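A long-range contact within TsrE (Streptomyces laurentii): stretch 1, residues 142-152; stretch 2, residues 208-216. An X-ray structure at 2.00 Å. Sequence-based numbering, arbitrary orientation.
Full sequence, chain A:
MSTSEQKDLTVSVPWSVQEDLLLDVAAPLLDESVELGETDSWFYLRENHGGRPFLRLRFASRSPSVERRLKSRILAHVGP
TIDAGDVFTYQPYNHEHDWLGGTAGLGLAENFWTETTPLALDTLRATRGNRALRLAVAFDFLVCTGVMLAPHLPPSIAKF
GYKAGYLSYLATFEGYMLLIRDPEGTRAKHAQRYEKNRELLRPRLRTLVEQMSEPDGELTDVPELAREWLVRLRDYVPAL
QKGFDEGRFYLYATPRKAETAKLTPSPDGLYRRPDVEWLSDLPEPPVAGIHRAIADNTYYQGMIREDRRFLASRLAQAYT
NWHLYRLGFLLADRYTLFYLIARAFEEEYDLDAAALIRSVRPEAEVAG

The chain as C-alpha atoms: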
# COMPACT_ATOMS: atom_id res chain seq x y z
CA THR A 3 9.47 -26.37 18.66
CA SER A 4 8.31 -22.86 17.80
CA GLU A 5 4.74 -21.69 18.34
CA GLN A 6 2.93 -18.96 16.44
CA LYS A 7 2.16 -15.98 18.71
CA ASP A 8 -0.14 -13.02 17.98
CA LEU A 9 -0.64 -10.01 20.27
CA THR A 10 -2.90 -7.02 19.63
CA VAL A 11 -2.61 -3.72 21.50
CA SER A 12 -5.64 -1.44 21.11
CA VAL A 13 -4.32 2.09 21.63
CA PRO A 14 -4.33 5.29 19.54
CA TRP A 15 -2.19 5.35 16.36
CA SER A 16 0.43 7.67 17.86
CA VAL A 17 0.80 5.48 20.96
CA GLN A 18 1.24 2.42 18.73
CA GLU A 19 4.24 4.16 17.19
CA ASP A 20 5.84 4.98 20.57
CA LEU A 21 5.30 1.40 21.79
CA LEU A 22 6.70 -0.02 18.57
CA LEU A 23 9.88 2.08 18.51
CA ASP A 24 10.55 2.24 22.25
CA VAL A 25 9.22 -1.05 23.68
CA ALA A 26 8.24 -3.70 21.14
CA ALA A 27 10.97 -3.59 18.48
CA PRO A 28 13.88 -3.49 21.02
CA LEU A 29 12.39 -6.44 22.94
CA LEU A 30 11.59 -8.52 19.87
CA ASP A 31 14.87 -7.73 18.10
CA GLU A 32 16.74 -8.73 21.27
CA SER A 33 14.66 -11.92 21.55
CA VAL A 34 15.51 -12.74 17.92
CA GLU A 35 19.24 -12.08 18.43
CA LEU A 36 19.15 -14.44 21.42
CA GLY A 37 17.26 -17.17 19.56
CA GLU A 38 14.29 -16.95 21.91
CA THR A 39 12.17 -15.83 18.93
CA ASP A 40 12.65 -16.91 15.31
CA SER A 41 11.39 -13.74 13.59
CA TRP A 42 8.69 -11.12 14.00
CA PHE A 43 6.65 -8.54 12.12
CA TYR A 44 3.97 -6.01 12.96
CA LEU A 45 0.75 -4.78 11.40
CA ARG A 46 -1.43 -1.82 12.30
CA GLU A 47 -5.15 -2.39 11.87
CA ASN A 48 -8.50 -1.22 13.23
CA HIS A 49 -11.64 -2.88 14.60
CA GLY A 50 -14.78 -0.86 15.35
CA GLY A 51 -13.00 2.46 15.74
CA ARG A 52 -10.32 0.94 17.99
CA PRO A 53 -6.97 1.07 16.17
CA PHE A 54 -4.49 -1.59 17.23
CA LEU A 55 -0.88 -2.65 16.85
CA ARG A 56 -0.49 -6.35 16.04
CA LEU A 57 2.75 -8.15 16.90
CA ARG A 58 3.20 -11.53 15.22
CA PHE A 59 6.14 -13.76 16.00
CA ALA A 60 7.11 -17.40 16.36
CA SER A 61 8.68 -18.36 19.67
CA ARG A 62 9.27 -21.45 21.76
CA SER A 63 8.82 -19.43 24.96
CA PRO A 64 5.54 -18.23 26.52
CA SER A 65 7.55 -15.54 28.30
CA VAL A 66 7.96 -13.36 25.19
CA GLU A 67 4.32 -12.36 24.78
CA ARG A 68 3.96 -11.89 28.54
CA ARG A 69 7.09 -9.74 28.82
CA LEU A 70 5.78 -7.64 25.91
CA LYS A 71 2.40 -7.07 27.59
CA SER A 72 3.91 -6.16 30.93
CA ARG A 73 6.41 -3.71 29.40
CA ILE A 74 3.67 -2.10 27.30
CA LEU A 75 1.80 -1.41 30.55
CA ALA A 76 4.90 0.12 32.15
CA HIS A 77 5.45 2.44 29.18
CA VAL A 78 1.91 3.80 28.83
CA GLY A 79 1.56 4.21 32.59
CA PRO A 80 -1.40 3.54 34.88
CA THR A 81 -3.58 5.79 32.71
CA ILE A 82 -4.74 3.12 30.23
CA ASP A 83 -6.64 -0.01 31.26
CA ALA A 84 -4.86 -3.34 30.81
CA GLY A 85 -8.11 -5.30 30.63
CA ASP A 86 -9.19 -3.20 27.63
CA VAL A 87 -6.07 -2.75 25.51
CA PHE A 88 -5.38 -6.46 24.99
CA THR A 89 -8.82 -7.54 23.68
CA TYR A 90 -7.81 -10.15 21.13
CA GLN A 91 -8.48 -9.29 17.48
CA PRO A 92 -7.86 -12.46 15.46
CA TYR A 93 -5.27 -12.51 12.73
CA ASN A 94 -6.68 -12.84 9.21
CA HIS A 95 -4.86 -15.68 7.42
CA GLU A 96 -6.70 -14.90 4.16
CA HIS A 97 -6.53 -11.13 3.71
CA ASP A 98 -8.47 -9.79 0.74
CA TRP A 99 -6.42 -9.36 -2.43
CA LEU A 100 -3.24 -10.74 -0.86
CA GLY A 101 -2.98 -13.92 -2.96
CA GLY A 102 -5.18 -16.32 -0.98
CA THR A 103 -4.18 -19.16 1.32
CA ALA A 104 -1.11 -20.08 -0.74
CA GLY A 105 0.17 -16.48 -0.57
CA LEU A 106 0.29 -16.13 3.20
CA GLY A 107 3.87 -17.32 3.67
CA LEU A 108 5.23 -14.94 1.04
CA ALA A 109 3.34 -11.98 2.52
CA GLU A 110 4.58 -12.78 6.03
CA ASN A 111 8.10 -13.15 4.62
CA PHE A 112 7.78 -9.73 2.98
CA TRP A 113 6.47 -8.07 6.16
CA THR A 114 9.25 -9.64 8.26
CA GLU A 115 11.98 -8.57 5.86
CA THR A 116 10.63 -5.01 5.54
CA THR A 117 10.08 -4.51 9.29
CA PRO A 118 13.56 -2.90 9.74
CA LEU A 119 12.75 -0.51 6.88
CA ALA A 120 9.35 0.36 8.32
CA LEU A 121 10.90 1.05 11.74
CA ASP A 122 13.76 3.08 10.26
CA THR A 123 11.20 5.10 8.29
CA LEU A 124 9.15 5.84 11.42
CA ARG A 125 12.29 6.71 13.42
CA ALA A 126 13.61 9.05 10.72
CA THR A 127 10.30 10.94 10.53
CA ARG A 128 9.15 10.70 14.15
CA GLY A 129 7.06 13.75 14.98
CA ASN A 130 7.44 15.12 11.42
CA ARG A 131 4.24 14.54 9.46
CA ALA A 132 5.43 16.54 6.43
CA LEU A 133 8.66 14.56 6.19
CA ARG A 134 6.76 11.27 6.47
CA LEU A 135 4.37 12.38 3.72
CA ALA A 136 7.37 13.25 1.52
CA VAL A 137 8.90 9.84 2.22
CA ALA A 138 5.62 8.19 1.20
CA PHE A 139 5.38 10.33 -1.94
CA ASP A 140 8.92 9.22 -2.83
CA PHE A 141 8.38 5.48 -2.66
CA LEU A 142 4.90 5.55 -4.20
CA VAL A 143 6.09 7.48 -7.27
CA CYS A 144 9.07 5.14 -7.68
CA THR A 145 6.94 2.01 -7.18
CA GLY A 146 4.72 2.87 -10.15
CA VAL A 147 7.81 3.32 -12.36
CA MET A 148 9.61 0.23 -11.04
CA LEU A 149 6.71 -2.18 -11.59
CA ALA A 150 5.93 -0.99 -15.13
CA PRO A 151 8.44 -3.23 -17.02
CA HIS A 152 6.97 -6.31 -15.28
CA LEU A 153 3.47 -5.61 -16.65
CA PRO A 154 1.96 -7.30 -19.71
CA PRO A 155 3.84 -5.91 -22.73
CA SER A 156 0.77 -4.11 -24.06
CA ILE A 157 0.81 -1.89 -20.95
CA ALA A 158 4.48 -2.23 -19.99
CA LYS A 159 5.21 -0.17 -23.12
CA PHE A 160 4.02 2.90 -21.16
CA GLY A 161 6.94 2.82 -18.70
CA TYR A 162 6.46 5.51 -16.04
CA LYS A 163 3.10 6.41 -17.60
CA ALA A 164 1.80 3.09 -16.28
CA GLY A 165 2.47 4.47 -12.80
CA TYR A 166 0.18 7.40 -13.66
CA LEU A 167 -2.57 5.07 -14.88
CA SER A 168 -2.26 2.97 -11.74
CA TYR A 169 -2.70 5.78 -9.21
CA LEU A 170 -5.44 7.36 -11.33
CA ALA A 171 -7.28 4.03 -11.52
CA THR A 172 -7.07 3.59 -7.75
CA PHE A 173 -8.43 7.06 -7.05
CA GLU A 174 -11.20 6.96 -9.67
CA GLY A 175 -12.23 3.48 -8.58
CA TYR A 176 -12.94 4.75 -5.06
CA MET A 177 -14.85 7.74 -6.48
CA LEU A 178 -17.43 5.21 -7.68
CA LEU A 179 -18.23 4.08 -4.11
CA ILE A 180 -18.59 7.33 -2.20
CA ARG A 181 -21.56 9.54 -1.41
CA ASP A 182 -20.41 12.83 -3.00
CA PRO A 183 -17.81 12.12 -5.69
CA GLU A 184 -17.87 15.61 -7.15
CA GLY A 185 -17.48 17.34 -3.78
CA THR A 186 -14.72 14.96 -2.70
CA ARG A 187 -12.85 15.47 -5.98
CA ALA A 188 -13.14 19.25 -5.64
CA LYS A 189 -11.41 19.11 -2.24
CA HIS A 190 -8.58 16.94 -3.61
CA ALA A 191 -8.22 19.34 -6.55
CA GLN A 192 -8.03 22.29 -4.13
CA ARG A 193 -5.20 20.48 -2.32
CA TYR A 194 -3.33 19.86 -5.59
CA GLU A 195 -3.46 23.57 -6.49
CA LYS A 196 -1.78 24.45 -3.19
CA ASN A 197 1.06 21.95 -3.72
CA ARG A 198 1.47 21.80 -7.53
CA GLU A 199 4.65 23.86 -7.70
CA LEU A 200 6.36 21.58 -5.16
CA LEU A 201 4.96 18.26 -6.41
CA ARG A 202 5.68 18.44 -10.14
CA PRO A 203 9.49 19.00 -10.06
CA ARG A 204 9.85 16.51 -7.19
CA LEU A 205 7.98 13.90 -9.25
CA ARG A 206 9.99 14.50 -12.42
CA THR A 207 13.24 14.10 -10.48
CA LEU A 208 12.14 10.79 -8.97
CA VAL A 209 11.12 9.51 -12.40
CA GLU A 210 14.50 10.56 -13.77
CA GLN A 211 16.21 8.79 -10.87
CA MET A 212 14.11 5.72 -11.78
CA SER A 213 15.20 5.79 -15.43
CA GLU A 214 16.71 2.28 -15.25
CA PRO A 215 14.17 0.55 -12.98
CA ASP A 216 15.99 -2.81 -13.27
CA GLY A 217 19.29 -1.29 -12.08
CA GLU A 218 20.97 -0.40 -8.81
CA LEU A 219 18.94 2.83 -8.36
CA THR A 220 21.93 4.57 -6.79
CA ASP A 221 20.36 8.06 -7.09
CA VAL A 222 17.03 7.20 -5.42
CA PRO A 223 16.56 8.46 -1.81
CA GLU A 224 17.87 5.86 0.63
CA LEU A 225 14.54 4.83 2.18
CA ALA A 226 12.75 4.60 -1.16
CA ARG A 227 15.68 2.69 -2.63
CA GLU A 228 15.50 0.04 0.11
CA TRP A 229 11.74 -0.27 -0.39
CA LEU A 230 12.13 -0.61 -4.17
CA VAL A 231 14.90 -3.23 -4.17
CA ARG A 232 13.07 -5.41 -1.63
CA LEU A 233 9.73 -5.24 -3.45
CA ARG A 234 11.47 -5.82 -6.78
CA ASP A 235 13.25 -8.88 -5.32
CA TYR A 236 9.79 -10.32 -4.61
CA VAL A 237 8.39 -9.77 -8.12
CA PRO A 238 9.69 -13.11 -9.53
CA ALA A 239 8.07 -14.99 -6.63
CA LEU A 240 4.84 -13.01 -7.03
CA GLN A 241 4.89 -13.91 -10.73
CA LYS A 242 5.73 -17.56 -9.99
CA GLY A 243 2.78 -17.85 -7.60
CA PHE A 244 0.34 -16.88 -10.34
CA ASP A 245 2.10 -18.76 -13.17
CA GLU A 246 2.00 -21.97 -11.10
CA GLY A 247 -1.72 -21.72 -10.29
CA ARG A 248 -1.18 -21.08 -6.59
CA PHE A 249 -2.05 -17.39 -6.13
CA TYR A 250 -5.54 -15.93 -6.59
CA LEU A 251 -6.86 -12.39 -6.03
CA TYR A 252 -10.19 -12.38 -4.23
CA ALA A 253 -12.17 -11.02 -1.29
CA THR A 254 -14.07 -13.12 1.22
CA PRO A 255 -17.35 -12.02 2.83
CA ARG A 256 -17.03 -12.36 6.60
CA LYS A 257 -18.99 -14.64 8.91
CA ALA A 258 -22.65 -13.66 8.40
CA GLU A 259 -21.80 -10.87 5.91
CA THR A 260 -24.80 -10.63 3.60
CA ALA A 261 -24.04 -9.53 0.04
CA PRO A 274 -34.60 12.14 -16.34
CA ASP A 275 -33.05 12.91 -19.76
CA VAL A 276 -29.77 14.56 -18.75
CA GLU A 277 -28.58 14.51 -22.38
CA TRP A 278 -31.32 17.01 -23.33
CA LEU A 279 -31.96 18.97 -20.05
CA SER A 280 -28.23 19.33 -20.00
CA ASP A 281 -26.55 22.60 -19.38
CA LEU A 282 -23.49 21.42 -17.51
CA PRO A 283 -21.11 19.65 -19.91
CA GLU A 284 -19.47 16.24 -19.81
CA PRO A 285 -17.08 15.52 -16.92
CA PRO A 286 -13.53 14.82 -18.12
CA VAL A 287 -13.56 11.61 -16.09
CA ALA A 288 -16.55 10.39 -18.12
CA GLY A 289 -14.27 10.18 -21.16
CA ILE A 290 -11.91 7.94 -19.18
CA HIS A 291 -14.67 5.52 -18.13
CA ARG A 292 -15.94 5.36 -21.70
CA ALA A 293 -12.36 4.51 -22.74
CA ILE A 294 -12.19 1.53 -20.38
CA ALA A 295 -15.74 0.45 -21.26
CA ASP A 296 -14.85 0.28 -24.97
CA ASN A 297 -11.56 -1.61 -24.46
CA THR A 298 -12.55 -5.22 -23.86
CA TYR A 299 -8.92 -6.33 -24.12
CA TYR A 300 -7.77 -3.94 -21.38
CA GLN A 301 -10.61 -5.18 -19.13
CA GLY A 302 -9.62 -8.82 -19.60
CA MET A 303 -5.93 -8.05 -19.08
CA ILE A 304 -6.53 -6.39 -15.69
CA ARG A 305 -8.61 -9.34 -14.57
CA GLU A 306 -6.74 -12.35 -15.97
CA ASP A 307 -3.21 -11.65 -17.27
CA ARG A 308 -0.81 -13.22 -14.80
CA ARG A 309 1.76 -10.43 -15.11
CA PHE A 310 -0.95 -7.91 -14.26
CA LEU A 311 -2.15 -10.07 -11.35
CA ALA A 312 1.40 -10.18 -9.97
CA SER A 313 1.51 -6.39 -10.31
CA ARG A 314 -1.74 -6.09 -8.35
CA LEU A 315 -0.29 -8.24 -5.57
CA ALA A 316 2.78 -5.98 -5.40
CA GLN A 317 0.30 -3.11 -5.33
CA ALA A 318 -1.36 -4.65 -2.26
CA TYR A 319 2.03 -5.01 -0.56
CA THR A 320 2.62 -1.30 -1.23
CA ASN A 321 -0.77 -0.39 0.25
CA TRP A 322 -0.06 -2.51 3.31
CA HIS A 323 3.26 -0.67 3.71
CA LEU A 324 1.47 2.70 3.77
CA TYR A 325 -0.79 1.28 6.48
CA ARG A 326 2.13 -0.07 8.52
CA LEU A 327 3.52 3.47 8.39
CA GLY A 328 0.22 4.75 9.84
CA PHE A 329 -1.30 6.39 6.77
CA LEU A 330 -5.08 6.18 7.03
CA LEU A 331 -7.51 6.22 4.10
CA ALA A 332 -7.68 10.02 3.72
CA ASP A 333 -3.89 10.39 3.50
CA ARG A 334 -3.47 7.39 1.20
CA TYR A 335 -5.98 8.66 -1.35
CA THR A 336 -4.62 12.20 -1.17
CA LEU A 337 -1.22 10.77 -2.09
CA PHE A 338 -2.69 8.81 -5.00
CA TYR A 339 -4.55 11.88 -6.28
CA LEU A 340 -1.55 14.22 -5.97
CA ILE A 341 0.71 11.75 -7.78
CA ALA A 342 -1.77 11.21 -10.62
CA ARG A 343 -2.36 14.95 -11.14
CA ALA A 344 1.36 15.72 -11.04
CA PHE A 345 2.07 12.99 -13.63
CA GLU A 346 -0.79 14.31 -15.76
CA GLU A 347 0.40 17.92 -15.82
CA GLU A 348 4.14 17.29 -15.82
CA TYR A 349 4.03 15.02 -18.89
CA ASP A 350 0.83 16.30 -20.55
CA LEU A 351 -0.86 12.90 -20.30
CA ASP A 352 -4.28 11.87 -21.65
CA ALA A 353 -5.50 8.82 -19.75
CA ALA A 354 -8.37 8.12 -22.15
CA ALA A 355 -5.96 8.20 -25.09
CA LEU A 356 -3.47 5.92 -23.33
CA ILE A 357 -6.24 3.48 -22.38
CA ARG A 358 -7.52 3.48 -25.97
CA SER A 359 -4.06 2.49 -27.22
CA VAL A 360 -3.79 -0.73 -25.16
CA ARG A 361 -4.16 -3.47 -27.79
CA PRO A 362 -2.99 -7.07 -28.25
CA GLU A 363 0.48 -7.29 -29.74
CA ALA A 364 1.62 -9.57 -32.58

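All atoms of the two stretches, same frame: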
# COMPACT_ATOMS: atom_id res chain seq x y z
N LEU A 142 6.05 5.82 -3.35
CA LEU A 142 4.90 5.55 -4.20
C LEU A 142 5.19 5.92 -5.65
O LEU A 142 4.88 5.14 -6.57
CB LEU A 142 3.67 6.31 -3.68
CG LEU A 142 3.08 5.81 -2.37
CD1 LEU A 142 1.96 6.75 -1.97
CD2 LEU A 142 2.58 4.34 -2.51
N VAL A 143 5.77 7.09 -5.89
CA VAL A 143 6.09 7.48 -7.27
C VAL A 143 7.02 6.44 -7.89
O VAL A 143 6.77 5.92 -8.99
CB VAL A 143 6.72 8.89 -7.31
CG1 VAL A 143 7.37 9.14 -8.66
CG2 VAL A 143 5.66 9.97 -7.02
N CYS A 144 8.11 6.12 -7.19
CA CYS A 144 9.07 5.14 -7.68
C CYS A 144 8.47 3.75 -7.87
O CYS A 144 8.86 3.04 -8.80
CB CYS A 144 10.24 5.08 -6.70
SG CYS A 144 11.16 6.65 -6.74
N THR A 145 7.52 3.35 -7.01
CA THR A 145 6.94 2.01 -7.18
C THR A 145 6.20 1.89 -8.50
O THR A 145 6.30 0.86 -9.19
CB THR A 145 6.03 1.69 -6.00
OG1 THR A 145 6.82 1.58 -4.82
CG2 THR A 145 5.29 0.37 -6.22
N GLY A 146 5.43 2.91 -8.88
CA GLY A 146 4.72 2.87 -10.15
C GLY A 146 5.64 2.78 -11.35
O GLY A 146 5.30 2.12 -12.35
N VAL A 147 6.82 3.41 -11.28
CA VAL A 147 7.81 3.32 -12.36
C VAL A 147 8.52 1.98 -12.34
O VAL A 147 8.79 1.38 -13.39
CB VAL A 147 8.81 4.49 -12.23
CG1 VAL A 147 9.87 4.42 -13.36
CG2 VAL A 147 8.06 5.83 -12.26
N MET A 148 8.85 1.48 -11.15
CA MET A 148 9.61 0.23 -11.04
C MET A 148 8.80 -0.96 -11.55
O MET A 148 9.34 -1.86 -12.21
CB MET A 148 10.02 0.00 -9.58
CG MET A 148 10.88 -1.27 -9.35
SD MET A 148 9.83 -2.75 -9.05
CE MET A 148 9.30 -2.44 -7.37
N LEU A 149 7.51 -1.01 -11.23
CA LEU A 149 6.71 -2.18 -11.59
C LEU A 149 6.34 -2.21 -13.06
O LEU A 149 6.05 -3.29 -13.58
CB LEU A 149 5.43 -2.21 -10.75
CG LEU A 149 5.60 -2.49 -9.25
CD1 LEU A 149 4.27 -2.28 -8.52
CD2 LEU A 149 6.15 -3.90 -9.02
N ALA A 150 6.40 -1.07 -13.75
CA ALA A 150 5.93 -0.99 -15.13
C ALA A 150 6.57 -2.02 -16.06
O ALA A 150 5.82 -2.66 -16.82
CB ALA A 150 6.14 0.44 -15.68
N PRO A 151 7.89 -2.23 -16.08
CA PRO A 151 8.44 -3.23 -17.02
C PRO A 151 8.02 -4.67 -16.73
O PRO A 151 8.25 -5.53 -17.59
CB PRO A 151 9.97 -3.07 -16.89
CG PRO A 151 10.19 -2.25 -15.66
CD PRO A 151 8.96 -1.43 -15.45
N HIS A 152 7.42 -4.96 -15.58
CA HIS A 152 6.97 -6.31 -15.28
C HIS A 152 5.51 -6.54 -15.67
O HIS A 152 5.00 -7.65 -15.48
CB HIS A 152 7.20 -6.61 -13.80
CG HIS A 152 8.61 -6.34 -13.35
ND1 HIS A 152 9.66 -7.19 -13.65
CD2 HIS A 152 9.15 -5.30 -12.68
CE1 HIS A 152 10.78 -6.69 -13.16
NE2 HIS A 152 10.50 -5.54 -12.57
N LEU A 208 12.22 12.19 -9.34
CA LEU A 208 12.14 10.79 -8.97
C LEU A 208 12.05 9.90 -10.19
O LEU A 208 12.68 8.84 -10.25
CB LEU A 208 10.93 10.55 -8.07
CG LEU A 208 11.00 11.15 -6.66
CD1 LEU A 208 9.59 11.21 -6.07
CD2 LEU A 208 11.93 10.29 -5.81
N VAL A 209 11.24 10.30 -11.18
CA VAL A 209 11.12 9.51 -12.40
C VAL A 209 12.45 9.45 -13.12
O VAL A 209 12.87 8.39 -13.61
CB VAL A 209 10.00 10.07 -13.29
CG1 VAL A 209 9.95 9.32 -14.62
CG2 VAL A 209 8.64 9.99 -12.57
N GLU A 210 13.16 10.58 -13.19
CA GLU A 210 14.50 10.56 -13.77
C GLU A 210 15.42 9.62 -13.00
O GLU A 210 16.20 8.87 -13.59
CB GLU A 210 15.09 11.97 -13.82
CG GLU A 210 16.59 12.02 -14.13
CD GLU A 210 16.91 11.76 -15.60
OE1 GLU A 210 18.02 11.25 -15.90
OE2 GLU A 210 16.04 12.06 -16.46
N GLN A 211 15.34 9.66 -11.67
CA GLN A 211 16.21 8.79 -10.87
C GLN A 211 15.82 7.32 -11.02
O GLN A 211 16.63 6.44 -10.71
CB GLN A 211 16.15 9.21 -9.40
CG GLN A 211 16.79 10.59 -9.12
CD GLN A 211 16.50 11.10 -7.72
OE1 GLN A 211 15.56 10.66 -7.06
NE2 GLN A 211 17.31 12.04 -7.24
N MET A 212 14.61 7.05 -11.49
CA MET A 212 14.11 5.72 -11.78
C MET A 212 14.27 5.33 -13.25
O MET A 212 13.57 4.43 -13.73
CB MET A 212 12.63 5.61 -11.37
CG MET A 212 12.40 5.66 -9.88
SD MET A 212 13.18 4.30 -9.01
CE MET A 212 12.52 2.89 -9.89
N SER A 213 15.17 5.99 -13.98
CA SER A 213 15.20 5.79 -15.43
C SER A 213 15.61 4.36 -15.81
O SER A 213 15.20 3.87 -16.87
CB SER A 213 16.15 6.80 -16.09
OG SER A 213 15.59 8.10 -15.96
N GLU A 214 16.41 3.69 -14.99
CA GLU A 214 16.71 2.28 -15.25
C GLU A 214 16.13 1.44 -14.11
O GLU A 214 16.85 1.07 -13.17
CB GLU A 214 18.21 2.04 -15.41
CG GLU A 214 18.78 2.64 -16.71
CD GLU A 214 18.31 1.93 -17.98
OE1 GLU A 214 17.53 0.95 -17.91
OE2 GLU A 214 18.71 2.37 -19.08
N PRO A 215 14.83 1.14 -14.16
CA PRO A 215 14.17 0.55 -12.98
C PRO A 215 14.60 -0.88 -12.68
O PRO A 215 14.20 -1.41 -11.63
CB PRO A 215 12.67 0.64 -13.34
CG PRO A 215 12.65 0.67 -14.87
CD PRO A 215 13.93 1.33 -15.31
N ASP A 216 15.39 -1.51 -13.54
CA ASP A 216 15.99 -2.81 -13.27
C ASP A 216 17.38 -2.71 -12.65
O ASP A 216 17.99 -3.74 -12.37
CB ASP A 216 16.09 -3.62 -14.57
CG ASP A 216 17.13 -3.05 -15.55
OD1 ASP A 216 17.17 -1.81 -15.71
OD2 ASP A 216 17.90 -3.83 -16.15
O HOH W 1 11.90 -3.17 -12.26

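The centre of this contact is built from short, branched and sulfur-bearing side chains, and no direct hydrogen bond crosses it. Val-147 points its CA-to-CB bond toward the second stretch and divides its contacts between its two methyls: CG1 lies 3.6 Å from CB of Met-212, while CG2 sits 4.2 Å from CG2 of Val-209. With chi1 in the t well, the valine thus spans the last helical turn of stretch 2 and the residue that follows it.

Met-212 gives up more surface to the other stretch than any other residue here, and it earns that position by folding rather than reaching. All three chi angles are m, so the chain curls over the first helix. Its CG comes within 3.5 Å of SG of Cys-144, and its terminal CE lies 3.8 Å from CB of Met-148, one helical turn further along. A flexible thioether suits this place, since it can follow the surface of a helix without needing a polar partner. Met-148 does not return the gesture with its tip: its CB takes part in the contact, but the end of its side chain leads away from stretch 2.

One turn back, the packing continues between the two helices. Val-143 places CG1 3.9 Å from CB of Leu-208 and 4.2 Å from CG2 of Val-209, and SG of Cys-144 lies 3.8 Å from CD2 of Leu-208. The spacing on stretch 1 is the familiar one: Val-143 and Val-147 point toward the partner, with Cys-144 and Met-148 flanking sideways, whereas Thr-145 points away and Gly-146 makes no contact. Two adjacent positions, repeated every four residues, therefore supply the helical face.

The backbones draw closer as the contact runs on. The CA atoms of Cys-144 and Met-212 are 6.5 Å apart, but those of Met-148 and Pro-215 only 5.0 Å. Stretch 2 has left its helix by then, Met-212 being the first residue to depart from helical phi/psi, and the turn receives a local tie where OG of Ser-213 donates to O of Glu-210 at 2.6 Å. Beyond this turn Pro-215 lies against the backbone of the first helix, its CB 3.8 Å from CA of Met-148 and 4.0 Å from O of Val-147. The approach is made by CB, next to the backbone of Pro-215, so the loop itself lies close to the helix. Further out, CG of Pro-215 meets CG of Pro-151 at 3.9 Å, a pairing of two aliphatic rings where stretch 1 has passed into its 3-10 segment.

Polar links between the two stretches appear only at this end, and they are carried by water. Water 1 donates to O of Met-148 at 2.9 Å and to O of Pro-215 at 3.0 Å, joining two backbone carbonyls that could not bond to each other directly. It also lies 2.8 Å from NE2 of His-152, whose ring end comes nearer to stretch 2 than its sideways CB would suggest. The rule is economical: apolar side chains fill the interior, and a single water links the backbones at the edge.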